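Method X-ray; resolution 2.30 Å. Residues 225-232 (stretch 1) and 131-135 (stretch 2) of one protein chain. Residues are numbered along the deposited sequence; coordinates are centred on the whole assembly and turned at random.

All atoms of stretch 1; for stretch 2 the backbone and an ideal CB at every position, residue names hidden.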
ATOM      1  N   VAL A 225      -6.251   4.348 -18.213  1.00 25.80           N
ATOM      2  CA  VAL A 225      -5.710   3.147 -18.820  1.00 27.55           C
ATOM      3  C   VAL A 225      -6.267   1.851 -18.222  1.00 28.86           C
ATOM      4  O   VAL A 225      -6.855   1.037 -18.932  1.00 28.17           O
ATOM      5  CB  VAL A 225      -4.170   3.118 -18.698  1.00 28.21           C
ATOM      6  CG1 VAL A 225      -3.623   1.821 -19.290  1.00 28.47           C
ATOM      7  CG2 VAL A 225      -3.565   4.322 -19.428  1.00 29.63           C
ATOM      8  N   ARG A 226      -6.096   1.673 -16.916  1.00 28.67           N
ATOM      9  CA  ARG A 226      -6.539   0.456 -16.238  1.00 28.15           C
ATOM     10  C   ARG A 226      -7.986   0.429 -15.771  1.00 27.30           C
ATOM     11  O   ARG A 226      -8.431  -0.568 -15.198  1.00 27.18           O
ATOM     12  CB  ARG A 226      -5.642   0.206 -15.036  1.00 29.79           C
ATOM     13  CG  ARG A 226      -4.175   0.383 -15.353  1.00 33.67           C
ATOM     14  CD  ARG A 226      -3.439   0.897 -14.138  1.00 36.52           C
ATOM     15  NE  ARG A 226      -3.261  -0.121 -13.115  1.00 39.41           N
ATOM     16  CZ  ARG A 226      -2.148  -0.838 -12.968  1.00 40.84           C
ATOM     17  NH1 ARG A 226      -1.120  -0.645 -13.784  1.00 40.65           N
ATOM     18  NH2 ARG A 226      -2.049  -1.726 -11.987  1.00 39.89           N
ATOM     19  N   ASN A 227      -8.731   1.504 -16.004  1.00 25.95           N
ATOM     20  CA  ASN A 227     -10.115   1.534 -15.539  1.00 27.31           C
ATOM     21  C   ASN A 227     -11.158   1.942 -16.577  1.00 28.50           C
ATOM     22  O   ASN A 227     -12.323   1.560 -16.462  1.00 32.08           O
ATOM     23  CB  ASN A 227     -10.227   2.460 -14.309  1.00 25.19           C
ATOM     24  CG  ASN A 227      -9.379   1.984 -13.132  1.00 24.83           C
ATOM     25  OD1 ASN A 227      -9.757   1.058 -12.418  1.00 24.02           O
ATOM     26  ND2 ASN A 227      -8.223   2.613 -12.932  1.00 24.33           N
ATOM     27  N   VAL A 228     -10.751   2.707 -17.586  1.00 28.82           N
ATOM     28  CA  VAL A 228     -11.691   3.170 -18.610  1.00 29.47           C
ATOM     29  C   VAL A 228     -11.469   2.564 -20.001  1.00 30.72           C
ATOM     30  O   VAL A 228     -12.415   2.103 -20.637  1.00 27.91           O
ATOM     31  CB  VAL A 228     -11.644   4.718 -18.740  1.00 27.39           C
ATOM     32  CG1 VAL A 228     -12.595   5.192 -19.834  1.00 26.79           C
ATOM     33  CG2 VAL A 228     -12.004   5.349 -17.412  1.00 25.95           C
ATOM     34  N   LEU A 229     -10.229   2.568 -20.478  1.00 32.80           N
ATOM     35  CA  LEU A 229      -9.954   2.032 -21.801  1.00 35.86           C
ATOM     36  C   LEU A 229     -10.596   0.673 -22.052  1.00 38.61           C
ATOM     37  O   LEU A 229     -11.246   0.456 -23.083  1.00 39.33           O
ATOM     38  CB  LEU A 229      -8.453   1.928 -22.033  1.00 35.48           C
ATOM     39  CG  LEU A 229      -7.720   3.253 -22.232  1.00 36.07           C
ATOM     40  CD1 LEU A 229      -6.335   2.931 -22.766  1.00 32.70           C
ATOM     41  CD2 LEU A 229      -8.474   4.152 -23.217  1.00 34.91           C
ATOM     42  N   ARG A 230     -10.420  -0.231 -21.093  1.00 38.68           N
ATOM     43  CA  ARG A 230     -10.943  -1.595 -21.178  1.00 40.59           C
ATOM     44  C   ARG A 230     -12.434  -1.717 -21.467  1.00 40.87           C
ATOM     45  O   ARG A 230     -12.925  -2.811 -21.744  1.00 39.63           O
ATOM     46  CB  ARG A 230     -10.607  -2.360 -19.891  1.00 42.20           C
ATOM     47  CG  ARG A 230      -9.180  -2.929 -19.865  1.00 44.67           C
ATOM     48  CD  ARG A 230      -9.024  -4.007 -20.935  1.00 46.58           C
ATOM     49  NE  ARG A 230      -7.815  -4.829 -20.782  1.00 47.43           N
ATOM     50  CZ  ARG A 230      -7.630  -5.989 -21.416  1.00 47.04           C
ATOM     51  NH1 ARG A 230      -8.570  -6.465 -22.230  1.00 46.72           N
ATOM     52  NH2 ARG A 230      -6.500  -6.661 -21.262  1.00 46.08           N
ATOM     53  N   TYR A 231     -13.170  -0.614 -21.393  1.00 42.36           N
ATOM     54  CA  TYR A 231     -14.593  -0.703 -21.686  1.00 41.99           C
ATOM     55  C   TYR A 231     -14.785  -0.692 -23.200  1.00 42.63           C
ATOM     56  O   TYR A 231     -15.832  -1.094 -23.702  1.00 42.89           O
ATOM     57  CB  TYR A 231     -15.366   0.448 -21.035  1.00 40.82           C
ATOM     58  CG  TYR A 231     -15.433   0.386 -19.522  1.00 36.87           C
ATOM     59  CD1 TYR A 231     -15.708  -0.814 -18.863  1.00 36.52           C
ATOM     60  CD2 TYR A 231     -15.228   1.529 -18.748  1.00 36.09           C
ATOM     61  CE1 TYR A 231     -15.775  -0.877 -17.471  1.00 33.59           C
ATOM     62  CE2 TYR A 231     -15.292   1.480 -17.354  1.00 34.31           C
ATOM     63  CZ  TYR A 231     -15.564   0.274 -16.724  1.00 34.41           C
ATOM     64  OH  TYR A 231     -15.614   0.219 -15.351  1.00 34.79           O
ATOM     65  N   ASN A 232     -13.764  -0.236 -23.918  1.00 42.26           N
ATOM     66  CA  ASN A 232     -13.798  -0.186 -25.382  1.00 43.33           C
ATOM     67  C   ASN A 232     -14.962   0.637 -25.932  1.00 42.51           C
ATOM     68  O   ASN A 232     -15.646   0.207 -26.860  1.00 43.19           O
ATOM     69  CB  ASN A 232     -13.883  -1.603 -25.959  1.00 43.16           C
ATOM     70  CG  ASN A 232     -12.709  -2.475 -25.545  1.00 42.84           C
ATOM     71  OD1 ASN A 232     -11.555  -2.086 -25.695  1.00 40.20           O
ATOM     72  ND2 ASN A 232     -13.005  -3.666 -25.035  1.00 41.82           N
ATOM     73  N   UNK A 131     -23.560  -2.028 -16.464  1.00 34.40           N
ATOM     74  CA  UNK A 131     -23.282  -3.179 -17.301  1.00 34.97           C
ATOM     75  C   UNK A 131     -21.915  -3.789 -17.046  1.00 34.98           C
ATOM     76  O   UNK A 131     -21.730  -4.989 -17.233  1.00 36.91           O
ATOM     77  CB  UNK A 131     -23.398  -2.784 -18.774  1.00 34.97           C
ATOM     78  N   UNK A 132     -20.956  -2.965 -16.633  1.00 33.45           N
ATOM     79  CA  UNK A 132     -19.602  -3.448 -16.368  1.00 32.40           C
ATOM     80  C   UNK A 132     -18.903  -2.572 -15.325  1.00 33.28           C
ATOM     81  O   UNK A 132     -19.101  -1.360 -15.300  1.00 32.80           O
ATOM     82  CB  UNK A 132     -18.787  -3.481 -17.662  1.00 32.40           C
ATOM     83  N   UNK A 133     -18.077  -3.192 -14.482  1.00 33.70           N
ATOM     84  CA  UNK A 133     -17.377  -2.484 -13.414  1.00 36.68           C
ATOM     85  C   UNK A 133     -15.974  -3.042 -13.181  1.00 35.79           C
ATOM     86  O   UNK A 133     -15.799  -4.250 -13.052  1.00 36.04           O
ATOM     87  CB  UNK A 133     -18.187  -2.559 -12.118  1.00 36.68           C
ATOM     88  N   UNK A 134     -14.973  -2.170 -13.117  1.00 32.19           N
ATOM     89  CA  UNK A 134     -13.615  -2.628 -12.860  1.00 30.42           C
ATOM     90  C   UNK A 134     -13.372  -2.459 -11.363  1.00 29.15           C
ATOM     91  O   UNK A 134     -13.377  -1.332 -10.866  1.00 28.61           O
ATOM     92  CB  UNK A 134     -12.587  -1.859 -13.692  1.00 30.42           C
ATOM     93  N   UNK A 135     -13.199  -3.563 -10.631  1.00 27.01           N
ATOM     94  CA  UNK A 135     -12.959  -3.452  -9.180  1.00 27.95           C
ATOM     95  C   UNK A 135     -11.780  -2.513  -8.977  1.00 24.11           C
ATOM     96  O   UNK A 135     -10.733  -2.694  -9.596  1.00 24.49           O
ATOM     97  CB  UNK A 135     -12.689  -4.817  -8.543  1.00 27.95           C
TER

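Stretch 1 leaves a helix, passes through a type I turn from Leu-229 to Asn-232, and offers stretch 2 two features: the ring and hydroxyl of Tyr-231, and a polar patch made by the backbone oxygen of Arg-226 and the side-chain oxygen of Asn-227. The five positions of stretch 2 can be read against these.

Position 131 lies beyond the reach of stretch 1, with nothing within 5.5 Å of its ideal CB. The contact sets no rule here, and almost any side chain tolerated by a strand would do, long polar ones included. The deposited residue is Lys-131, which takes no part in the contact.

At position 132 the backbone is extended, with phi and psi of -153° and 145°, and CA-to-CB points toward stretch 1. The ideal CB is already 4.0 Å from CE1 of Tyr-231, so even a single methyl touches the ring. A small apolar residue answers the aromatic carbons most simply. The chain has Ala-132, and its CB packs at 4.0 Å from CE1 of Tyr-231, an oblique approach. Contact here is bought with backbone placement alone, at no cost in side-chain freedom.

Position 133 continues the extended backbone but turns its CA-to-CB bond away. Its ideal CB is 5.0 Å from Tyr-231 OH, and what stretch 1 meets is mainly main chain: CA of 133 lies 3.8 Å from that OH. Polar or beta-branched residues would both suit. Asn-133 occupies the site, in the t rotamer, and its amide group stays out of the contact with stretch 1.

Position 134 is the one to design around. CA-to-CB points toward stretch 1, and the ideal CB stands 4.0 Å from Tyr-231 OH, 4.3 Å from Asn-227 OD1 and 4.6 Å from Arg-226 O. The space between them favours a side chain of medium size; valine, isoleucine or threonine are all reasonable, and the nearby oxygens would not exclude a donor. The backbone N also lies 3.3 Å from Tyr-231 OH, and this hydrogen bond is available whichever of these is chosen. The residue is Val-134, with chi1 at 175° (t). Its CG2 packs 3.9 Å from CZ of Tyr-231, while CG1 comes to 3.6 Å from Asn-227 OD1 and 3.7 Å from Arg-226 O, so the branched side chain spans both features of stretch 1. The N-H of Val-134 donates to Tyr-231 OH, but at an angle of 132° the bond is weak. Water 1 adds a polar link, donating to Val-134 O and to Asn-227 OD1, each 2.7 Å from its oxygen; it joins two acceptors that could not bond each other directly.

At position 135 CA-to-CB points away into space stretch 1 does not fill, so small or polar residues fit easily. Ser-135 is found, in the m rotamer, without a contact to stretch 1.

Stretch 2 (131-135) KANVS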
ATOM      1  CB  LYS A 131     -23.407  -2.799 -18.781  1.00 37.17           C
ATOM      2  CG  LYS A 131     -24.836  -2.846 -19.317  1.00 40.52           C
ATOM      3  CD  LYS A 131     -25.355  -4.283 -19.338  1.00 43.66           C
ATOM      4  CE  LYS A 131     -26.699  -4.400 -20.043  1.00 47.46           C
ATOM      5  NZ  LYS A 131     -26.971  -5.813 -20.450  1.00 49.42           N
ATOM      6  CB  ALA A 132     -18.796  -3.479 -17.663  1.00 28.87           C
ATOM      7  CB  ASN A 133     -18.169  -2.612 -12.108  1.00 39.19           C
ATOM      8  CG  ASN A 133     -17.732  -1.608 -11.055  1.00 45.09           C
ATOM      9  OD1 ASN A 133     -16.544  -1.476 -10.748  1.00 48.01           O
ATOM     10  ND2 ASN A 133     -18.701  -0.902 -10.484  1.00 48.00           N
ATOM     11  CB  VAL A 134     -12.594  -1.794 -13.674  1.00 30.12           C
ATOM     12  CG1 VAL A 134     -11.167  -2.183 -13.308  1.00 26.23           C
ATOM     13  CG2 VAL A 134     -12.836  -1.999 -15.157  1.00 27.37           C
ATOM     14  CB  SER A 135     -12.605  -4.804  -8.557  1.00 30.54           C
ATOM     15  OG  SER A 135     -13.592  -5.787  -8.808  1.00 34.52           O
TER
HETATM   16  O   HOH W   1     -12.154   1.080 -11.199  1.00 28.85           O
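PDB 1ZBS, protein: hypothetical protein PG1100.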